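Long-range contacts in acetate CoA-transferase subunit beta (Escherichia coli DH5[alpha], PDB 5DBN), which forms part of a CoA-transferase that moves CoA from acetyl-CoA to acetoacetate and other short-chain fatty acids through a covalent enzyme-CoA intermediate: residues Arg9-Glu14 with Lys134-Met139; Leu15-Ile20 with Gly38-Leu43; Val113-Met118 with Cys154-Thr159; Lys149-Cys154 with Lys198-Phe203. All coordinates share one frame; numbering follows the deposited sequence.

Contact 1: Arg9-Glu14 with Lys134-Met139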
loop_
_atom_site.group_PDB
_atom_site.type_symbol
_atom_site.label_atom_id
_atom_site.label_comp_id
_atom_site.label_asym_id
_atom_site.label_seq_id
_atom_site.Cartn_x
_atom_site.Cartn_y
_atom_site.Cartn_z
ATOM N N ARG B 9 -32.434 15.353 -5.253
ATOM C CA ARG B 9 -32.892 16.068 -4.070
ATOM C C ARG B 9 -33.158 15.103 -2.916
ATOM O O ARG B 9 -32.741 15.348 -1.785
ATOM C CB ARG B 9 -34.154 16.868 -4.400
ATOM C CG ARG B 9 -34.727 17.678 -3.250
ATOM C CD ARG B 9 -35.892 18.532 -3.734
ATOM N NE ARG B 9 -36.499 19.319 -2.664
ATOM C CZ ARG B 9 -37.476 20.204 -2.850
ATOM N NH1 ARG B 9 -37.963 20.419 -4.066
ATOM N NH2 ARG B 9 -37.970 20.878 -1.819
ATOM N N ARG B 10 -33.852 14.004 -3.202
ATOM C CA ARG B 10 -34.149 13.013 -2.173
ATOM C C ARG B 10 -32.883 12.343 -1.633
ATOM O O ARG B 10 -32.743 12.160 -0.424
ATOM C CB ARG B 10 -35.117 11.952 -2.709
ATOM C CG ARG B 10 -35.426 10.829 -1.716
ATOM C CD ARG B 10 -35.983 11.362 -0.398
ATOM N NE ARG B 10 -36.059 10.327 0.631
ATOM C CZ ARG B 10 -35.062 10.012 1.456
ATOM N NH1 ARG B 10 -33.893 10.633 1.376
ATOM N NH2 ARG B 10 -35.231 9.060 2.362
ATOM N N VAL B 11 -31.968 11.974 -2.525
ATOM C CA VAL B 11 -30.710 11.361 -2.113
ATOM C C VAL B 11 -29.904 12.315 -1.235
ATOM O O VAL B 11 -29.284 11.898 -0.254
ATOM C CB VAL B 11 -29.860 10.933 -3.333
ATOM C CG1 VAL B 11 -28.469 10.478 -2.901
ATOM C CG2 VAL B 11 -30.554 9.820 -4.107
ATOM N N ALA B 12 -29.915 13.596 -1.591
ATOM C CA ALA B 12 -29.198 14.609 -0.827
ATOM C C ALA B 12 -29.679 14.659 0.619
ATOM O O ALA B 12 -28.891 14.882 1.538
ATOM C CB ALA B 12 -29.357 15.973 -1.484
ATOM N N GLN B 13 -30.978 14.453 0.813
ATOM C CA GLN B 13 -31.567 14.457 2.150
ATOM C C GLN B 13 -31.172 13.219 2.959
ATOM O O GLN B 13 -31.353 13.185 4.176
ATOM C CB GLN B 13 -33.092 14.558 2.054
ATOM C CG GLN B 13 -33.585 15.919 1.577
ATOM C CD GLN B 13 -35.087 15.967 1.357
ATOM O OE1 GLN B 13 -35.762 14.938 1.364
ATOM N NE2 GLN B 13 -35.616 17.169 1.160
ATOM N N GLU B 14 -30.618 12.213 2.288
ATOM C CA GLU B 14 -30.220 10.976 2.958
ATOM C C GLU B 14 -28.865 11.123 3.634
ATOM O O GLU B 14 -28.590 10.469 4.640
ATOM C CB GLU B 14 -30.166 9.817 1.959
ATOM C CG GLU B 14 -29.955 8.451 2.597
ATOM C CD GLU B 14 -31.136 7.993 3.432
ATOM O OE1 GLU B 14 -32.233 8.576 3.296
ATOM O OE2 GLU B 14 -30.960 7.049 4.230
ATOM N N LYS B 134 -22.657 2.711 2.743
ATOM C CA LYS B 134 -24.008 2.798 2.205
ATOM C C LYS B 134 -23.982 2.971 0.697
ATOM O O LYS B 134 -23.396 3.917 0.176
ATOM C CB LYS B 134 -24.778 3.952 2.850
ATOM C CG LYS B 134 -26.221 4.038 2.381
ATOM C CD LYS B 134 -26.970 5.183 3.033
ATOM C CE LYS B 134 -27.665 4.732 4.303
ATOM N NZ LYS B 134 -28.511 5.811 4.882
ATOM N N VAL B 135 -24.643 2.049 0.007
ATOM C CA VAL B 135 -24.714 2.065 -1.444
ATOM C C VAL B 135 -26.076 2.597 -1.865
ATOM O O VAL B 135 -27.091 1.914 -1.722
ATOM C CB VAL B 135 -24.486 0.659 -2.040
ATOM C CG1 VAL B 135 -24.566 0.692 -3.563
ATOM C CG2 VAL B 135 -23.146 0.098 -1.580
ATOM N N ILE B 136 -26.086 3.826 -2.369
ATOM C CA ILE B 136 -27.312 4.459 -2.829
ATOM C C ILE B 136 -27.339 4.454 -4.346
ATOM O O ILE B 136 -26.402 4.920 -4.994
ATOM C CB ILE B 136 -27.444 5.903 -2.315
ATOM C CG1 ILE B 136 -27.358 5.924 -0.786
ATOM C CG2 ILE B 136 -28.762 6.517 -2.792
ATOM C CD1 ILE B 136 -27.343 7.308 -0.181
ATOM N N ILE B 137 -28.411 3.906 -4.906
ATOM C CA ILE B 137 -28.603 3.893 -6.348
ATOM C C ILE B 137 -29.635 4.946 -6.737
ATOM O O ILE B 137 -30.776 4.912 -6.280
ATOM C CB ILE B 137 -29.045 2.505 -6.850
ATOM C CG1 ILE B 137 -28.027 1.439 -6.430
ATOM C CG2 ILE B 137 -29.219 2.508 -8.367
ATOM C CD1 ILE B 137 -26.613 1.677 -6.941
ATOM N N ALA B 138 -29.209 5.873 -7.588
ATOM C CA ALA B 138 -30.062 6.946 -8.084
ATOM C C ALA B 138 -30.381 6.639 -9.536
ATOM O O ALA B 138 -29.499 6.659 -10.395
ATOM C CB ALA B 138 -29.376 8.291 -7.949
ATOM N N MET B 139 -31.650 6.355 -9.808
ATOM C CA MET B 139 -32.037 5.825 -11.103
ATOM C C MET B 139 -33.472 6.173 -11.486
ATOM O O MET B 139 -34.333 6.287 -10.620
ATOM C CB MET B 139 -31.875 4.305 -11.032
ATOM C CG MET B 139 -31.810 3.567 -12.333
ATOM S SD MET B 139 -31.648 1.796 -12.020
ATOM C CE MET B 139 -33.272 1.402 -11.370
#

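Contact 2: Leu15-Ile20 with Gly38-Leu43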
loop_
_atom_site.group_PDB
_atom_site.type_symbol
_atom_site.label_atom_id
_atom_site.label_comp_id
_atom_site.label_asym_id
_atom_site.label_seq_id
_atom_site.Cartn_x
_atom_site.Cartn_y
_atom_site.Cartn_z
ATOM N N LEU B 15 -28.021 11.981 3.072
ATOM C CA LEU B 15 -26.665 12.154 3.570
ATOM C C LEU B 15 -26.653 12.854 4.924
ATOM O O LEU B 15 -27.456 13.754 5.173
ATOM C CB LEU B 15 -25.832 12.954 2.567
ATOM C CG LEU B 15 -25.822 12.419 1.134
ATOM C CD1 LEU B 15 -25.008 13.329 0.231
ATOM C CD2 LEU B 15 -25.284 10.997 1.089
ATOM N N ARG B 16 -25.733 12.435 5.789
ATOM C CA ARG B 16 -25.571 13.043 7.107
ATOM C C ARG B 16 -24.372 13.985 7.152
ATOM O O ARG B 16 -23.413 13.835 6.393
ATOM C CB ARG B 16 -25.435 11.975 8.198
ATOM C CG ARG B 16 -26.728 11.229 8.517
ATOM C CD ARG B 16 -26.520 10.215 9.637
ATOM N NE ARG B 16 -27.760 9.546 10.032
ATOM C CZ ARG B 16 -28.304 8.503 9.412
ATOM N NH1 ARG B 16 -27.730 7.972 8.341
ATOM N NH2 ARG B 16 -29.436 7.987 9.876
ATOM N N ASP B 17 -24.455 14.961 8.051
ATOM C CA ASP B 17 -23.413 15.963 8.229
ATOM C C ASP B 17 -22.081 15.315 8.585
ATOM O O ASP B 17 -21.988 14.561 9.554
ATOM C CB ASP B 17 -23.833 16.960 9.317
ATOM C CG ASP B 17 -22.852 18.109 9.479
ATOM O OD1 ASP B 17 -22.355 18.628 8.456
ATOM O OD2 ASP B 17 -22.587 18.500 10.635
ATOM N N GLY B 18 -21.059 15.600 7.782
ATOM C CA GLY B 18 -19.719 15.094 8.026
ATOM C C GLY B 18 -19.378 13.827 7.260
ATOM O O GLY B 18 -18.272 13.301 7.390
ATOM N N ASP B 19 -20.316 13.340 6.453
ATOM C CA ASP B 19 -20.111 12.118 5.678
ATOM C C ASP B 19 -19.033 12.264 4.607
ATOM O O ASP B 19 -18.892 13.321 3.991
ATOM C CB ASP B 19 -21.419 11.691 5.005
ATOM C CG ASP B 19 -22.308 10.862 5.911
ATOM O OD1 ASP B 19 -22.029 10.774 7.126
ATOM O OD2 ASP B 19 -23.302 10.303 5.399
ATOM N N ILE B 20 -18.266 11.195 4.411
ATOM C CA ILE B 20 -17.372 11.077 3.264
ATOM C C ILE B 20 -18.154 10.412 2.141
ATOM O O ILE B 20 -18.575 9.261 2.269
ATOM C CB ILE B 20 -16.107 10.259 3.589
ATOM C CG1 ILE B 20 -15.432 10.794 4.852
ATOM C CG2 ILE B 20 -15.138 10.278 2.413
ATOM C CD1 ILE B 20 -15.027 12.254 4.774
ATOM N N GLY B 38 -26.854 23.079 6.773
ATOM C CA GLY B 38 -26.256 22.464 7.944
ATOM C C GLY B 38 -25.604 21.131 7.628
ATOM O O GLY B 38 -24.920 20.554 8.472
ATOM N N ILE B 39 -25.827 20.638 6.413
ATOM C CA ILE B 39 -25.224 19.392 5.963
ATOM C C ILE B 39 -23.953 19.680 5.169
ATOM O O ILE B 39 -24.006 20.251 4.079
ATOM C CB ILE B 39 -26.197 18.573 5.089
ATOM C CG1 ILE B 39 -27.526 18.347 5.821
ATOM C CG2 ILE B 39 -25.571 17.238 4.688
ATOM C CD1 ILE B 39 -27.402 17.577 7.130
ATOM N N HIS B 40 -22.814 19.275 5.725
ATOM C CA HIS B 40 -21.521 19.453 5.074
ATOM C C HIS B 40 -20.852 18.105 4.868
ATOM O O HIS B 40 -20.650 17.349 5.820
ATOM C CB HIS B 40 -20.623 20.370 5.902
ATOM C CG HIS B 40 -21.268 21.667 6.275
ATOM N ND1 HIS B 40 -21.281 22.760 5.437
ATOM C CD2 HIS B 40 -21.925 22.045 7.398
ATOM C CE1 HIS B 40 -21.917 23.757 6.025
ATOM N NE2 HIS B 40 -22.318 23.349 7.216
ATOM N N ILE B 41 -20.512 17.812 3.618
ATOM C CA ILE B 41 -19.872 16.552 3.264
ATOM C C ILE B 41 -18.518 16.795 2.620
ATOM O O ILE B 41 -18.202 17.914 2.214
ATOM C CB ILE B 41 -20.746 15.727 2.300
ATOM C CG1 ILE B 41 -20.996 16.504 1.002
ATOM C CG2 ILE B 41 -22.063 15.358 2.972
ATOM C CD1 ILE B 41 -21.695 15.699 -0.073
ATOM N N THR B 42 -17.725 15.733 2.533
ATOM C CA THR B 42 -16.451 15.773 1.834
ATOM C C THR B 42 -16.519 14.793 0.672
ATOM O O THR B 42 -16.751 13.601 0.868
ATOM C CB THR B 42 -15.284 15.416 2.767
ATOM O OG1 THR B 42 -15.343 16.235 3.941
ATOM C CG2 THR B 42 -13.951 15.627 2.069
ATOM N N LEU B 43 -16.328 15.305 -0.539
ATOM C CA LEU B 43 -16.410 14.479 -1.737
ATOM C C LEU B 43 -15.063 13.852 -2.080
ATOM O O LEU B 43 -14.035 14.531 -2.115
ATOM C CB LEU B 43 -16.922 15.307 -2.918
ATOM C CG LEU B 43 -18.377 15.761 -2.809
ATOM C CD1 LEU B 43 -18.711 16.713 -3.943
ATOM C CD2 LEU B 43 -19.316 14.568 -2.841
HETATM O O HOH W 1 -16.651 15.469 6.393
#

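Contact 3: Val113-Met118 with Cys154-Thr159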
loop_
_atom_site.group_PDB
_atom_site.type_symbol
_atom_site.label_atom_id
_atom_site.label_comp_id
_atom_site.label_asym_id
_atom_site.label_seq_id
_atom_site.Cartn_x
_atom_site.Cartn_y
_atom_site.Cartn_z
ATOM N N VAL B 113 -22.331 -2.114 -17.936
ATOM C CA VAL B 113 -22.398 -2.626 -19.299
ATOM C C VAL B 113 -23.808 -3.053 -19.700
ATOM O O VAL B 113 -24.543 -3.657 -18.916
ATOM C CB VAL B 113 -21.424 -3.818 -19.491
ATOM C CG1 VAL B 113 -21.741 -4.941 -18.512
ATOM C CG2 VAL B 113 -21.454 -4.323 -20.931
ATOM N N VAL B 114 -24.167 -2.710 -20.935
ATOM C CA VAL B 114 -25.418 -3.131 -21.549
ATOM C C VAL B 114 -25.091 -4.079 -22.701
ATOM O O VAL B 114 -24.317 -3.721 -23.590
ATOM C CB VAL B 114 -26.237 -1.932 -22.078
ATOM C CG1 VAL B 114 -27.542 -2.407 -22.707
ATOM C CG2 VAL B 114 -26.518 -0.944 -20.961
ATOM N N PRO B 115 -25.665 -5.294 -22.692
ATOM C CA PRO B 115 -25.406 -6.197 -23.819
ATOM C C PRO B 115 -25.883 -5.620 -25.149
ATOM O O PRO B 115 -27.009 -5.131 -25.232
ATOM C CB PRO B 115 -26.202 -7.456 -23.456
ATOM C CG PRO B 115 -26.374 -7.393 -21.979
ATOM C CD PRO B 115 -26.478 -5.940 -21.646
ATOM N N GLY B 116 -25.023 -5.667 -26.164
ATOM C CA GLY B 116 -25.344 -5.134 -27.476
ATOM C C GLY B 116 -24.697 -3.789 -27.752
ATOM O O GLY B 116 -24.538 -3.398 -28.909
ATOM N N LYS B 117 -24.325 -3.085 -26.686
ATOM C CA LYS B 117 -23.614 -1.816 -26.801
ATOM C C LYS B 117 -22.147 -2.009 -26.432
ATOM O O LYS B 117 -21.789 -3.000 -25.793
ATOM C CB LYS B 117 -24.252 -0.756 -25.903
ATOM N N MET B 118 -21.302 -1.064 -26.833
ATOM C CA MET B 118 -19.870 -1.168 -26.576
ATOM C C MET B 118 -19.596 -1.145 -25.078
ATOM O O MET B 118 -20.219 -0.388 -24.334
ATOM C CB MET B 118 -19.113 -0.031 -27.267
ATOM N N CYS B 154 -31.356 -9.405 -12.282
ATOM C CA CYS B 154 -30.706 -8.635 -13.334
ATOM C C CYS B 154 -30.392 -9.543 -14.518
ATOM O O CYS B 154 -29.922 -10.665 -14.334
ATOM C CB CYS B 154 -29.424 -7.984 -12.813
ATOM S SG CYS B 154 -29.686 -6.696 -11.570
ATOM N N THR B 155 -30.663 -9.060 -15.727
ATOM C CA THR B 155 -30.361 -9.822 -16.935
ATOM C C THR B 155 -29.040 -9.336 -17.522
ATOM O O THR B 155 -28.379 -10.057 -18.267
ATOM C CB THR B 155 -31.490 -9.706 -17.988
ATOM O OG1 THR B 155 -31.223 -10.590 -19.085
ATOM C CG2 THR B 155 -31.618 -8.284 -18.499
ATOM N N MET B 156 -28.663 -8.107 -17.180
ATOM C CA MET B 156 -27.399 -7.538 -17.626
ATOM C C MET B 156 -26.274 -7.948 -16.675
ATOM O O MET B 156 -26.539 -8.323 -15.532
ATOM C CB MET B 156 -27.492 -6.014 -17.710
ATOM C CG MET B 156 -28.569 -5.508 -18.655
ATOM S SD MET B 156 -28.594 -3.706 -18.759
ATOM C CE MET B 156 -29.987 -3.445 -19.850
ATOM N N PRO B 157 -25.015 -7.879 -17.142
ATOM C CA PRO B 157 -23.873 -8.256 -16.299
ATOM C C PRO B 157 -23.799 -7.456 -15.000
ATOM O O PRO B 157 -23.877 -6.226 -15.015
ATOM C CB PRO B 157 -22.664 -7.956 -17.194
ATOM C CG PRO B 157 -23.194 -8.026 -18.582
ATOM C CD PRO B 157 -24.593 -7.508 -18.504
ATOM N N LEU B 158 -23.649 -8.161 -13.885
ATOM C CA LEU B 158 -23.656 -7.525 -12.576
ATOM C C LEU B 158 -22.414 -6.675 -12.334
ATOM O O LEU B 158 -21.320 -7.002 -12.793
ATOM C CB LEU B 158 -23.759 -8.576 -11.470
ATOM C CG LEU B 158 -24.996 -9.471 -11.456
ATOM C CD1 LEU B 158 -24.944 -10.412 -10.264
ATOM C CD2 LEU B 158 -26.265 -8.645 -11.423
ATOM N N THR B 159 -22.609 -5.571 -11.626
ATOM C CA THR B 159 -21.510 -4.801 -11.068
ATOM C C THR B 159 -21.086 -5.469 -9.765
ATOM O O THR B 159 -19.901 -5.548 -9.440
ATOM C CB THR B 159 -21.913 -3.339 -10.808
ATOM O OG1 THR B 159 -22.339 -2.736 -12.035
ATOM C CG2 THR B 159 -20.753 -2.546 -10.227
#

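Contact 4: Lys149-Cys154 with Lys198-Phe203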
loop_
_atom_site.group_PDB
_atom_site.type_symbol
_atom_site.label_atom_id
_atom_site.label_comp_id
_atom_site.label_asym_id
_atom_site.label_seq_id
_atom_site.Cartn_x
_atom_site.Cartn_y
_atom_site.Cartn_z
ATOM N N LYS B 149 -36.618 -1.731 -15.018
ATOM C CA LYS B 149 -35.221 -1.746 -14.597
ATOM C C LYS B 149 -35.071 -2.332 -13.196
ATOM O O LYS B 149 -33.995 -2.788 -12.818
ATOM C CB LYS B 149 -34.637 -0.333 -14.653
ATOM C CG LYS B 149 -34.745 0.304 -16.033
ATOM C CD LYS B 149 -33.689 1.370 -16.263
ATOM C CE LYS B 149 -33.876 2.565 -15.357
ATOM N NZ LYS B 149 -32.692 3.465 -15.411
ATOM N N ILE B 150 -36.155 -2.308 -12.426
ATOM C CA ILE B 150 -36.180 -2.926 -11.103
ATOM C C ILE B 150 -36.796 -4.324 -11.223
ATOM O O ILE B 150 -38.017 -4.468 -11.253
ATOM C CB ILE B 150 -36.964 -2.064 -10.095
ATOM C CG1 ILE B 150 -36.410 -0.634 -10.101
ATOM C CG2 ILE B 150 -36.874 -2.666 -8.700
ATOM C CD1 ILE B 150 -37.195 0.353 -9.266
ATOM N N LEU B 151 -35.940 -5.343 -11.288
ATOM C CA LEU B 151 -36.355 -6.688 -11.702
ATOM C C LEU B 151 -36.265 -7.743 -10.600
ATOM O O LEU B 151 -35.807 -7.468 -9.497
ATOM C CB LEU B 151 -35.502 -7.136 -12.890
ATOM C CG LEU B 151 -35.416 -6.145 -14.054
ATOM C CD1 LEU B 151 -34.419 -6.634 -15.095
ATOM C CD2 LEU B 151 -36.788 -5.916 -14.676
ATOM N N ARG B 152 -36.721 -8.954 -10.907
ATOM C CA ARG B 152 -36.540 -10.092 -10.012
ATOM C C ARG B 152 -35.084 -10.527 -10.004
ATOM O O ARG B 152 -34.537 -10.902 -8.968
ATOM C CB ARG B 152 -37.432 -11.261 -10.425
ATOM C CG ARG B 152 -38.911 -11.023 -10.191
ATOM C CD ARG B 152 -39.737 -12.221 -10.619
ATOM N NE ARG B 152 -41.155 -12.033 -10.329
ATOM C CZ ARG B 152 -42.084 -12.970 -10.493
ATOM N NH1 ARG B 152 -41.753 -14.167 -10.956
ATOM N NH2 ARG B 152 -43.350 -12.708 -10.195
ATOM N N ARG B 153 -34.466 -10.478 -11.178
ATOM C CA ARG B 153 -33.068 -10.843 -11.341
ATOM C C ARG B 153 -32.494 -10.056 -12.506
ATOM O O ARG B 153 -33.080 -10.034 -13.588
ATOM C CB ARG B 153 -32.922 -12.347 -11.581
ATOM C CG ARG B 153 -31.493 -12.820 -11.845
ATOM C CD ARG B 153 -30.556 -12.465 -10.697
ATOM N NE ARG B 153 -29.249 -13.114 -10.817
ATOM C CZ ARG B 153 -28.216 -12.627 -11.501
ATOM N NH1 ARG B 153 -28.313 -11.472 -12.147
ATOM N NH2 ARG B 153 -27.075 -13.302 -11.538
ATOM N N CYS B 154 -31.356 -9.405 -12.282
ATOM C CA CYS B 154 -30.706 -8.635 -13.334
ATOM C C CYS B 154 -30.392 -9.543 -14.518
ATOM O O CYS B 154 -29.922 -10.665 -14.334
ATOM C CB CYS B 154 -29.424 -7.984 -12.813
ATOM S SG CYS B 154 -29.686 -6.696 -11.570
ATOM N N LYS B 198 -45.097 -0.839 -12.391
ATOM C CA LYS B 198 -43.849 -0.441 -13.036
ATOM C C LYS B 198 -42.630 -1.157 -12.446
ATOM O O LYS B 198 -41.493 -0.845 -12.799
ATOM C CB LYS B 198 -43.668 1.074 -12.910
ATOM C CG LYS B 198 -44.611 1.898 -13.775
ATOM C CD LYS B 198 -44.375 3.390 -13.577
ATOM C CE LYS B 198 -45.031 4.220 -14.667
ATOM N NZ LYS B 198 -45.035 5.675 -14.347
ATOM N N THR B 199 -42.876 -2.126 -11.566
ATOM C CA THR B 199 -41.809 -2.868 -10.891
ATOM C C THR B 199 -42.013 -4.382 -10.962
ATOM O O THR B 199 -43.066 -4.890 -10.570
ATOM C CB THR B 199 -41.697 -2.450 -9.406
ATOM O OG1 THR B 199 -41.542 -1.029 -9.315
ATOM C CG2 THR B 199 -40.511 -3.134 -8.731
ATOM N N GLU B 200 -41.006 -5.098 -11.459
ATOM C CA GLU B 200 -41.073 -6.558 -11.544
ATOM C C GLU B 200 -40.536 -7.210 -10.275
ATOM O O GLU B 200 -40.844 -8.368 -9.987
ATOM C CB GLU B 200 -40.280 -7.082 -12.743
ATOM C CG GLU B 200 -40.937 -6.860 -14.090
ATOM C CD GLU B 200 -40.179 -7.531 -15.222
ATOM O OE1 GLU B 200 -39.317 -8.392 -14.941
ATOM O OE2 GLU B 200 -40.447 -7.192 -16.393
ATOM N N ALA B 201 -39.725 -6.471 -9.525
ATOM C CA ALA B 201 -39.163 -6.979 -8.281
ATOM C C ALA B 201 -40.253 -7.231 -7.245
ATOM O O ALA B 201 -41.223 -6.477 -7.154
ATOM C CB ALA B 201 -38.136 -6.005 -7.733
ATOM N N ARG B 202 -40.093 -8.302 -6.474
ATOM C CA ARG B 202 -40.982 -8.582 -5.351
ATOM C C ARG B 202 -40.541 -7.775 -4.136
ATOM O O ARG B 202 -39.368 -7.809 -3.757
ATOM C CB ARG B 202 -40.988 -10.072 -5.002
ATOM C CG ARG B 202 -41.278 -11.012 -6.157
ATOM C CD ARG B 202 -41.212 -12.455 -5.674
ATOM N NE ARG B 202 -41.328 -13.428 -6.757
ATOM C CZ ARG B 202 -40.312 -13.842 -7.510
ATOM N NH1 ARG B 202 -39.089 -13.365 -7.315
ATOM N NH2 ARG B 202 -40.522 -14.737 -8.465
ATOM N N PHE B 203 -41.470 -7.041 -3.534
ATOM C CA PHE B 203 -41.150 -6.228 -2.367
ATOM C C PHE B 203 -42.340 -6.115 -1.421
ATOM O O PHE B 203 -43.494 -6.162 -1.848
ATOM C CB PHE B 203 -40.690 -4.831 -2.793
ATOM C CG PHE B 203 -41.734 -4.047 -3.536
ATOM C CD1 PHE B 203 -42.676 -3.297 -2.851
ATOM C CD2 PHE B 203 -41.769 -4.053 -4.921
ATOM C CE1 PHE B 203 -43.636 -2.574 -3.531
ATOM C CE2 PHE B 203 -42.724 -3.331 -5.608
ATOM C CZ PHE B 203 -43.659 -2.590 -4.912
HETATM O O HOH W 2 -38.641 -0.920 -13.236
#

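Contact 1: Arg9-Glu14 with Lys134-Met139
E14 and K134 form a salt bridge beside an otherwise apolar contact, and the E14 carboxylate is shared between several basic groups. K134 NZ lies 2.8 Å from E14 OE2 and uses the anti lone pair, turned away from OE1. The two side chains cross at about a right angle. The K134 chain bends at chi3 (-91°), which turns CE off the line of the chain. The other oxygen, OE1, is taken by R10, four residues back from E14, and by R175. R10 comes end-on, and both NH1 and NH2 donate to E14 OE1, with NH2 at 3.2 Å. OE1 lies close to the guanidinium plane. R10 also pairs with E185. So many basic neighbours would be expected to stabilise the ionised carboxylate.

The rest of the contact is carbon on carbon. V11 and I136 reach toward each other tip to tip. V11 CG1 and CG2 both lie 4.0 Å from I136 CG2. V11 CG2 also faces A138 CB at 4.3 Å. The aliphatic part of E14 joins in, with CG 4.0 Å from I136 CD1.

The contact lays the end of helix 3-12 and the residues after it on one face of the main sheet. Strand 135-138 runs parallel to its neighbours, 95-98 and 166-168. V11 also touches V97 of strand 95-98, while R10 and E14 rest on M166 of strand 166-168.

Contact 2: Leu15-Ile20 with Gly38-Leu43
D17 and H40 meet through a side chain and a backbone amide. H40 N donates to D17 OD1 at 2.8 Å. The oxygen is met on its anti side, 18° out of the carboxylate plane. D17 CG stands anti to its backbone N (chi1 -175°), which sends the carboxylate toward the 38-43 backbone. The same OD1 lies at the edge of the H40 ring. Two backbone bonds follow: G18 N to H40 O at 2.7 Å, and T42 N to D19 O at 3.1 Å. Beside them, I20 and T42 lie side by side and point the same way, with I20 CD1 3.8 Å from T42 CB. L15 CD1 meets I41 CD1 at 4.1 Å. A water links T42 OG1 with G18 O, though its bond to G18 is weak.

I20 and T42 form a parallel bridge at the start of strands 20-23 and 42-45, the latter outermost in this chain. The bridge belongs to the parallel part of the main sheet, consistent with the Rossmann-like clan of the CoA-transferase family. E46, the predicted active-site residue, directly follows strand 42-45.

A type II turn from R16 to D19 positions 15-20. It is closed by D19 N to R16 O at 3.1 Å, and G18 takes the positive phi (96°) in it. A weak bond from R16 N to D19 OD2 spans the same turn. Further out, D94 OD2 accepts from I20 N. L35 touches both L15 and I41. I20 also packs on an apolar side chain from a chain of another protein in the assembly.

Contact 3: Val113-Met118 with Cys154-Thr159
V113 and P157 form one half of a wholly apolar fit. V113 CG1 is the bump: it meets the CB-CG side of the P157 ring, 3.4 Å from CG. The two side chains cross at about a right angle. V113 CG1 stands between its own backbone N and carbonyl carbon (chi1 58°), and from there it meets the ring.

The other half is built round M156 and P115. The M156 chain is extended beyond CG and runs alongside V114, pointing the same way. Its CE ends 3.9 Å from V114 CG1. Nearer its root, M156 CG lies 3.7 Å from P115 CD, and these two side chains also cross at about a right angle. P115 thus sits against both M156 and P157, for its ring meets P157 tip to tip, CG to CD at 3.9 Å.

P115 occupies the second position of a type II turn from V114 to K117, in the loop between strand 109-110 and helix 125-131. In the loop between strands 150-151 and 166-168, Q102 OE1 accepts from both T155 N and M156 N, which positions the M156 backbone. L158 packs on the backbone of a chain of another protein.

The contact therefore rests on van der Waals packing of two prolines, two valines and a methionine, with no hydrogen bond between 113-118 and 154-159.

Contact 4: Lys149-Cys154 with Lys198-Phe203
R152 and R202 stack their guanidinium groups, centres 3.6 Å apart and planes turned by 29°. The stack is offset: R202 CZ sits 3.3 Å above the R152 plane, toward the rim. Both chains are extended from CG to NE and cross obliquely. R152 CD lies 3.6 Å from R202 CZ, so the aliphatic chain shares the overlap. The charges are alike and both groups are donors, so neither bonds the other. R202 NH1 has its salt bridge with E105, which would offset some of the repulsion. E200 O lies at the edge of the R152 guanidinium, near its plane.

L151 and E200 are arranged differently. They lie side by side and point the same way, with L151 CD2 3.5 Å from E200 OE1. On the buried side, I150 CG2 touches two groups, T199 CG2 and A201 CB, each at 3.7 Å. I150 CG2, anti to the backbone N, is the branch that faces them. T199 OG1 bonds to H141 and to V195 O.

The backbone link centres on one acceptor. I150 O takes E200 N and A201 N, both at 3.1 Å. E200 N comes nearly along the C=O axis, while A201 N sits above the carbonyl plane. A water joins K149 N to K198 O.

The loop after helix 192-197 thus runs beside strand 150-151, an outermost strand of a small three-stranded sheet. The carbonyl shared by two consecutive amides tethers this loop, and the offset arginine-arginine stack with a nearby acid is a known pairing at protein surfaces.

In the fold
Contacts 1 and 2 share the main eight-stranded sheet. Their centres are 13 Å apart, and contact 2 lies within the span of chain between the two segments of contact 1. Contact 1 places helix 3-12 on strand 135-138, and contact 2 starts the edge pair 20-23 and 42-45. Contacts 3 and 4 lie farther from the chain's centre, their centres 16 Å apart. They share C154, their segments alternate along the chain, and L158 packs on R153. Contact 4 touches contact 1 where M139 meets K149 and I150. Contact 2 is about 32 Å from contact 3, centre to centre, across the chain's centre. M139, just after strand 135-138, thus joins the sheet region to the segment 149-154 of contact 4.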